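Local coordinates for phytase (Debaryomyces castellii, PDB 2GFI), which hydrolyses phosphate from phytate (inositol hexakisphosphate), acting as a 3-phytase of the histidine acid phosphatase family, at residues 30-38 with 277-285; 122-131 with 261-269. All coordinates share one frame; numbering follows the deposited sequence.

Contact 1: 30-38 with 277-285; sequences QYNIIRFLG and NEEFIQYSY
Ile33, Phe36 and Leu37 press on one side of the first turns of helix 277-295, and the apolar contacts are of two kinds. Over the ring faces, the CD1 methyl of Ile33 sits on a face of Phe280, 3.4 Å from the ring centroid, while CG1 of Ile281 lies over a face of the Phe36 ring. For Ile33, chi1 (-166°) sends CG1 toward the helix and a nearly eclipsed chi2 (20°) then lays CD1 on the ring, a tight fit. The remaining apolar contacts do not lie over a ring face: Phe36 CB meets Phe280 CB at 3.5 Å, the two side chains crossing at about a right angle, and Leu37 CD2 approaches Phe280 CE1 at 4.0 Å. Cutting Phe280 back to alanine would remove the ring on which Ile33 CD1 rests and would probably leave a gap there.

Two waters bridge the segments. One is held by Arg35 O, Gly38 N and Ser284 OG, the last at 2.6 Å; a second joins Leu37 O to Tyr283 OH. The Tyr283 ring turns its edge to Phe36 O, with CD2 3.3 Å from that oxygen. At the other end, Asn277 ND2 meets the edge of the Tyr31 ring, but its hydrogen bonds go to Leu11 O and to Gly50 O of the second subunit. Phe256 also meets Phe280 and Tyr283, making this a buried aromatic-aliphatic cluster that fixes an N-terminal loop to a helix of the histidine phosphatase fold.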
# COMPACT_ATOMS: atom_id res chain seq x y z
N GLN A 30 -6.33 -6.89 9.68
CA GLN A 30 -7.21 -7.85 10.35
C GLN A 30 -7.73 -8.90 9.33
O GLN A 30 -8.14 -9.98 9.71
CB GLN A 30 -8.41 -7.13 10.98
CG GLN A 30 -9.08 -6.22 9.97
CD GLN A 30 -10.32 -5.52 10.45
OE1 GLN A 30 -10.42 -4.28 10.32
NE2 GLN A 30 -11.27 -6.25 10.98
N TYR A 31 -7.69 -8.56 8.05
CA TYR A 31 -8.35 -9.37 7.03
C TYR A 31 -7.40 -10.34 6.34
O TYR A 31 -7.77 -11.02 5.41
CB TYR A 31 -9.00 -8.48 5.97
CG TYR A 31 -10.15 -7.66 6.47
CD1 TYR A 31 -11.33 -8.25 6.87
CD2 TYR A 31 -10.06 -6.25 6.50
CE1 TYR A 31 -12.41 -7.48 7.30
CE2 TYR A 31 -11.12 -5.48 6.90
CZ TYR A 31 -12.29 -6.10 7.29
OH TYR A 31 -13.32 -5.32 7.70
N ASN A 32 -6.16 -10.36 6.76
CA ASN A 32 -5.21 -11.22 6.15
C ASN A 32 -5.54 -12.70 6.40
O ASN A 32 -5.64 -13.12 7.56
CB ASN A 32 -3.78 -10.85 6.60
CG ASN A 32 -2.74 -11.45 5.69
OD1 ASN A 32 -2.70 -12.67 5.52
ND2 ASN A 32 -1.90 -10.61 5.08
N ILE A 33 -5.70 -13.45 5.31
CA ILE A 33 -6.09 -14.87 5.26
C ILE A 33 -5.13 -15.71 6.14
O ILE A 33 -5.55 -16.60 6.89
CB ILE A 33 -6.14 -15.32 3.73
CG1 ILE A 33 -6.85 -16.66 3.44
CG2 ILE A 33 -4.79 -15.40 3.11
CD1 ILE A 33 -7.74 -17.08 4.50
N ILE A 34 -3.83 -15.40 6.08
CA ILE A 34 -2.85 -16.08 6.90
C ILE A 34 -3.25 -16.15 8.37
O ILE A 34 -3.03 -17.18 9.02
CB ILE A 34 -1.46 -15.44 6.75
CG1 ILE A 34 -1.02 -15.52 5.30
CG2 ILE A 34 -0.45 -16.16 7.65
CD1 ILE A 34 0.28 -14.83 5.02
N ARG A 35 -3.85 -15.08 8.89
CA ARG A 35 -4.12 -15.02 10.31
C ARG A 35 -5.21 -16.01 10.71
O ARG A 35 -5.37 -16.28 11.89
CB ARG A 35 -4.38 -13.57 10.82
CG ARG A 35 -3.08 -12.71 10.79
CD ARG A 35 -2.72 -11.84 12.03
NE ARG A 35 -1.59 -10.92 11.73
CZ ARG A 35 -1.70 -9.92 10.81
NH1 ARG A 35 -2.87 -9.76 10.15
NH2 ARG A 35 -0.69 -9.08 10.53
N PHE A 36 -5.92 -16.56 9.72
CA PHE A 36 -7.01 -17.51 9.99
C PHE A 36 -6.66 -18.94 9.64
O PHE A 36 -7.50 -19.85 9.82
CB PHE A 36 -8.29 -17.10 9.27
CG PHE A 36 -8.66 -15.68 9.54
CD1 PHE A 36 -8.84 -15.25 10.84
CD2 PHE A 36 -8.73 -14.77 8.50
CE1 PHE A 36 -9.12 -13.93 11.12
CE2 PHE A 36 -9.03 -13.43 8.78
CZ PHE A 36 -9.21 -13.01 10.08
N LEU A 37 -5.42 -19.13 9.15
CA LEU A 37 -5.02 -20.46 8.66
C LEU A 37 -4.17 -21.24 9.65
O LEU A 37 -3.56 -22.24 9.28
CB LEU A 37 -4.38 -20.39 7.27
CG LEU A 37 -5.40 -19.94 6.22
CD1 LEU A 37 -4.74 -19.68 4.87
CD2 LEU A 37 -6.51 -20.97 6.12
N GLY A 38 -4.15 -20.78 10.90
CA GLY A 38 -3.60 -21.57 12.01
C GLY A 38 -2.09 -21.80 12.02
O GLY A 38 -1.63 -22.74 12.62
N ASN A 277 -15.25 -15.14 5.46
CA ASN A 277 -14.44 -14.68 6.59
C ASN A 277 -14.91 -15.32 7.89
O ASN A 277 -14.11 -15.75 8.73
CB ASN A 277 -14.51 -13.16 6.72
CG ASN A 277 -13.73 -12.46 5.64
OD1 ASN A 277 -13.66 -12.95 4.51
ND2 ASN A 277 -13.12 -11.33 5.99
N GLU A 278 -16.22 -15.41 8.04
CA GLU A 278 -16.79 -15.94 9.26
C GLU A 278 -16.40 -17.43 9.46
O GLU A 278 -16.20 -17.85 10.57
CB GLU A 278 -18.29 -15.67 9.23
CG GLU A 278 -19.12 -16.58 10.12
CD GLU A 278 -20.56 -16.11 10.24
OE1 GLU A 278 -21.13 -15.61 9.23
OE2 GLU A 278 -21.11 -16.25 11.36
N GLU A 279 -16.23 -18.19 8.38
CA GLU A 279 -15.80 -19.57 8.49
C GLU A 279 -14.33 -19.65 8.82
O GLU A 279 -13.95 -20.44 9.68
CB GLU A 279 -16.13 -20.34 7.21
CG GLU A 279 -17.62 -20.56 7.08
CD GLU A 279 -18.16 -20.67 5.66
OE1 GLU A 279 -17.42 -20.47 4.65
OE2 GLU A 279 -19.39 -20.94 5.58
N PHE A 280 -13.50 -18.84 8.16
CA PHE A 280 -12.09 -18.80 8.48
C PHE A 280 -11.87 -18.45 9.93
O PHE A 280 -11.00 -19.03 10.60
CB PHE A 280 -11.38 -17.70 7.66
CG PHE A 280 -11.09 -18.08 6.27
CD1 PHE A 280 -10.22 -19.11 5.98
CD2 PHE A 280 -11.65 -17.35 5.22
CE1 PHE A 280 -9.93 -19.46 4.64
CE2 PHE A 280 -11.39 -17.68 3.91
CZ PHE A 280 -10.52 -18.75 3.61
N ILE A 281 -12.62 -17.48 10.44
CA ILE A 281 -12.43 -17.04 11.83
C ILE A 281 -12.77 -18.15 12.84
O ILE A 281 -12.10 -18.31 13.88
CB ILE A 281 -13.26 -15.76 12.06
CG1 ILE A 281 -12.61 -14.57 11.33
CG2 ILE A 281 -13.46 -15.50 13.51
CD1 ILE A 281 -13.53 -13.33 11.19
N GLN A 282 -13.80 -18.94 12.54
CA GLN A 282 -14.16 -20.05 13.42
C GLN A 282 -13.17 -21.18 13.25
O GLN A 282 -12.73 -21.78 14.23
CB GLN A 282 -15.58 -20.53 13.14
CG GLN A 282 -16.58 -19.57 13.65
CD GLN A 282 -17.93 -19.80 13.04
OE1 GLN A 282 -18.16 -19.44 11.88
NE2 GLN A 282 -18.83 -20.39 13.80
N TYR A 283 -12.81 -21.47 12.00
CA TYR A 283 -11.73 -22.40 11.78
C TYR A 283 -10.49 -21.99 12.59
O TYR A 283 -9.91 -22.83 13.30
CB TYR A 283 -11.34 -22.52 10.32
CG TYR A 283 -10.11 -23.42 10.17
CD1 TYR A 283 -10.23 -24.81 10.24
CD2 TYR A 283 -8.84 -22.87 9.97
CE1 TYR A 283 -9.13 -25.65 10.10
CE2 TYR A 283 -7.73 -23.68 9.82
CZ TYR A 283 -7.88 -25.08 9.89
OH TYR A 283 -6.80 -25.90 9.74
N SER A 284 -10.08 -20.73 12.44
CA SER A 284 -8.91 -20.20 13.12
C SER A 284 -8.98 -20.44 14.60
O SER A 284 -7.99 -20.78 15.24
CB SER A 284 -8.80 -18.70 12.88
OG SER A 284 -7.53 -18.25 13.33
N TYR A 285 -10.16 -20.23 15.18
CA TYR A 285 -10.28 -20.35 16.62
C TYR A 285 -10.24 -21.81 17.05
O TYR A 285 -9.74 -22.12 18.14
CB TYR A 285 -11.52 -19.67 17.15
CG TYR A 285 -11.54 -19.71 18.65
CD1 TYR A 285 -10.50 -19.16 19.37
CD2 TYR A 285 -12.57 -20.37 19.34
CE1 TYR A 285 -10.50 -19.23 20.74
CE2 TYR A 285 -12.58 -20.43 20.71
CZ TYR A 285 -11.54 -19.86 21.40
OH TYR A 285 -11.51 -19.89 22.78
O HOH W 1 -5.13 -18.86 12.68
O HOH W 2 -4.69 -24.79 9.01

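Contact 2: 122-131 with 261-269; sequences TSPKNSDSIY and YELNVKGAS
Ser127 and Ser129 both turn their hydroxyls toward the C-terminal end of helix 249-266. In each, OG is swung to the far side of CB from the backbone N (chi1 -175° in both), which carries it to a helix carbonyl. Ser127 OG donates to Val265 O at 2.8 Å, meeting the C=O at 133° and tilted 22° from the carbonyl plane; Ser129 OG makes a weak bond to Asn264 O. The same two hydroxyls accept from the backbone N two residues further on, Ser129 N and Tyr131 N, so each closes an ST turn while it reaches the helix.

Tyr131 is set obliquely against Leu263, with CE2 4.0 Å from Leu263 CD1. Its ring edge faces Gly267 O in plane, and Ile130 CG1 covers one face over the centre. Thr122 crosses Val265 at about a right angle, CG2 to CG2 at 3.9 Å, while its OG1 bonds to Gly133 N and to a water. That water donates to Asn264 O at 2.7 Å and, weakly, to Tyr131 O. Another water joins Asp128 N to Val265 O, giving this carbonyl a second donor beside Ser127.

The Asn264 side chain, about 8 Å from that of His70, the predicted nucleophile, is held through ND2 by Ala40 O and Arg73 O. Gly267, with positive phi, turns the chain out of the helix beside Ser129. Taken together, this is a helix C terminus whose Asn264 and Val265 carbonyls take serine hydroxyls and water from a loop carrying successive ST turns, close to the probable active site.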
# COMPACT_ATOMS: atom_id res chain seq x y z
N THR A 122 9.13 -25.58 1.11
CA THR A 122 9.00 -25.08 -0.27
C THR A 122 10.25 -24.23 -0.53
O THR A 122 10.77 -23.57 0.38
CB THR A 122 7.75 -24.23 -0.39
OG1 THR A 122 7.62 -23.45 0.82
CG2 THR A 122 6.46 -25.14 -0.44
N SER A 123 10.72 -24.25 -1.76
CA SER A 123 11.94 -23.55 -2.11
C SER A 123 11.80 -23.21 -3.57
O SER A 123 10.91 -23.72 -4.21
CB SER A 123 13.14 -24.49 -1.95
OG SER A 123 13.07 -25.48 -2.96
N PRO A 124 12.64 -22.31 -4.10
CA PRO A 124 12.69 -22.04 -5.52
C PRO A 124 12.84 -23.29 -6.36
O PRO A 124 12.51 -23.31 -7.53
CB PRO A 124 13.94 -21.18 -5.64
CG PRO A 124 13.99 -20.43 -4.40
CD PRO A 124 13.55 -21.43 -3.35
N LYS A 125 13.36 -24.34 -5.74
CA LYS A 125 13.70 -25.58 -6.44
C LYS A 125 12.48 -26.51 -6.61
O LYS A 125 12.35 -27.19 -7.62
CB LYS A 125 14.85 -26.23 -5.68
CG LYS A 125 15.44 -27.49 -6.25
CD LYS A 125 16.40 -28.04 -5.20
CE LYS A 125 17.27 -29.15 -5.74
NZ LYS A 125 18.17 -29.58 -4.64
N ASN A 126 11.57 -26.52 -5.64
CA ASN A 126 10.45 -27.43 -5.67
C ASN A 126 9.08 -26.72 -5.76
O ASN A 126 8.01 -27.35 -5.65
CB ASN A 126 10.53 -28.41 -4.49
CG ASN A 126 10.26 -27.73 -3.14
OD1 ASN A 126 9.71 -26.64 -3.11
ND2 ASN A 126 10.66 -28.37 -2.02
N SER A 127 9.13 -25.42 -6.02
CA SER A 127 7.99 -24.57 -5.85
C SER A 127 8.14 -23.28 -6.64
O SER A 127 9.24 -22.74 -6.74
CB SER A 127 7.87 -24.21 -4.37
OG SER A 127 6.70 -23.47 -4.14
N ASP A 128 7.03 -22.76 -7.18
CA ASP A 128 7.09 -21.48 -7.89
C ASP A 128 6.44 -20.36 -7.05
O ASP A 128 6.12 -19.28 -7.54
CB ASP A 128 6.49 -21.61 -9.29
CG ASP A 128 5.01 -21.50 -9.29
OD1 ASP A 128 4.38 -21.61 -8.21
OD2 ASP A 128 4.36 -21.28 -10.34
N SER A 129 6.29 -20.63 -5.77
CA SER A 129 5.66 -19.73 -4.85
C SER A 129 6.64 -18.70 -4.30
O SER A 129 7.73 -19.03 -3.85
CB SER A 129 5.12 -20.52 -3.68
OG SER A 129 4.42 -19.66 -2.84
N ILE A 130 6.25 -17.44 -4.34
CA ILE A 130 7.04 -16.40 -3.64
C ILE A 130 7.11 -16.66 -2.14
O ILE A 130 8.00 -16.15 -1.48
CB ILE A 130 6.49 -14.98 -3.96
CG1 ILE A 130 5.10 -14.78 -3.32
CG2 ILE A 130 6.46 -14.77 -5.47
CD1 ILE A 130 4.67 -13.35 -3.30
N TYR A 131 6.16 -17.44 -1.61
CA TYR A 131 6.07 -17.72 -0.19
C TYR A 131 6.96 -18.90 0.25
O TYR A 131 6.81 -19.43 1.34
CB TYR A 131 4.61 -17.99 0.18
CG TYR A 131 3.74 -16.78 -0.12
CD1 TYR A 131 3.95 -15.56 0.55
CD2 TYR A 131 2.70 -16.87 -1.05
CE1 TYR A 131 3.17 -14.48 0.30
CE2 TYR A 131 1.94 -15.81 -1.32
CZ TYR A 131 2.15 -14.60 -0.65
OH TYR A 131 1.34 -13.52 -0.98
N TYR A 261 -1.88 -24.72 2.55
CA TYR A 261 -0.81 -25.39 1.81
C TYR A 261 -0.72 -25.11 0.34
O TYR A 261 0.38 -24.99 -0.15
CB TYR A 261 -0.73 -26.88 2.17
CG TYR A 261 -0.19 -26.95 3.55
CD1 TYR A 261 1.16 -26.73 3.77
CD2 TYR A 261 -1.03 -27.11 4.64
CE1 TYR A 261 1.67 -26.71 5.04
CE2 TYR A 261 -0.52 -27.11 5.93
CZ TYR A 261 0.85 -26.91 6.11
OH TYR A 261 1.38 -26.88 7.36
N GLU A 262 -1.83 -25.02 -0.37
CA GLU A 262 -1.76 -24.69 -1.78
C GLU A 262 -1.24 -23.26 -1.99
O GLU A 262 -0.50 -22.96 -2.96
CB GLU A 262 -3.14 -24.82 -2.43
CG GLU A 262 -3.08 -24.69 -3.94
CD GLU A 262 -4.37 -25.11 -4.59
OE1 GLU A 262 -5.45 -24.65 -4.15
OE2 GLU A 262 -4.32 -25.91 -5.54
N LEU A 263 -1.66 -22.37 -1.08
CA LEU A 263 -1.09 -21.03 -1.02
C LEU A 263 0.45 -21.09 -0.85
O LEU A 263 1.18 -20.52 -1.66
CB LEU A 263 -1.77 -20.23 0.12
CG LEU A 263 -1.28 -18.80 0.40
CD1 LEU A 263 -1.47 -17.88 -0.81
CD2 LEU A 263 -2.09 -18.26 1.57
N ASN A 264 0.94 -21.82 0.17
CA ASN A 264 2.38 -22.03 0.34
C ASN A 264 3.02 -22.56 -0.94
O ASN A 264 4.02 -22.04 -1.42
CB ASN A 264 2.66 -23.06 1.44
CG ASN A 264 2.38 -22.54 2.79
OD1 ASN A 264 2.05 -21.37 2.96
ND2 ASN A 264 2.52 -23.40 3.79
N VAL A 265 2.42 -23.59 -1.50
CA VAL A 265 3.05 -24.29 -2.60
C VAL A 265 2.98 -23.55 -3.93
O VAL A 265 3.97 -23.50 -4.66
CB VAL A 265 2.50 -25.73 -2.72
CG1 VAL A 265 2.96 -26.37 -4.05
CG2 VAL A 265 2.94 -26.55 -1.50
N LYS A 266 1.81 -23.01 -4.24
CA LYS A 266 1.51 -22.43 -5.55
C LYS A 266 1.56 -20.90 -5.54
O LYS A 266 1.70 -20.28 -6.59
CB LYS A 266 0.11 -22.85 -5.99
CG LYS A 266 -0.11 -24.37 -6.07
CD LYS A 266 0.75 -25.05 -7.15
CE LYS A 266 0.29 -24.67 -8.55
NZ LYS A 266 1.00 -25.61 -9.50
N GLY A 267 1.38 -20.29 -4.37
CA GLY A 267 1.40 -18.84 -4.27
C GLY A 267 0.03 -18.25 -4.37
O GLY A 267 -0.13 -17.04 -4.31
N ALA A 268 -0.97 -19.13 -4.52
CA ALA A 268 -2.39 -18.79 -4.66
C ALA A 268 -3.18 -20.08 -4.61
O ALA A 268 -2.75 -21.12 -5.11
CB ALA A 268 -2.70 -18.05 -5.97
N SER A 269 -4.35 -20.03 -4.00
CA SER A 269 -5.16 -21.22 -3.95
C SER A 269 -6.61 -20.89 -4.23
O SER A 269 -7.23 -20.17 -3.48
CB SER A 269 -5.09 -21.84 -2.56
OG SER A 269 -5.97 -22.94 -2.48
O HOH W 3 5.51 -21.74 0.76
O HOH W 4 4.68 -24.63 -7.06

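How the contacts relate
From the N terminus, residues 30-38 come first, in the loop before strand 59-69, and meet the start of helix 277-295 in contact 1, closing a loop of more than 200 residues. Contact 2 lies wholly within that span: the chain passes through residues 122-131, between helices 77-91 and 133-148, and comes back to them at the end of helix 249-266, closing a loop of 129 residues. The two contacts are thus nested and do not cross. Helices 249-266 and 277-295 are consecutive, so contact 2 holds the end of one and contact 1 the beginning of the next. Their centres are 20 Å apart, yet they touch where Ile33 CG2 packs on Leu263 CD2, and both border the second subunit.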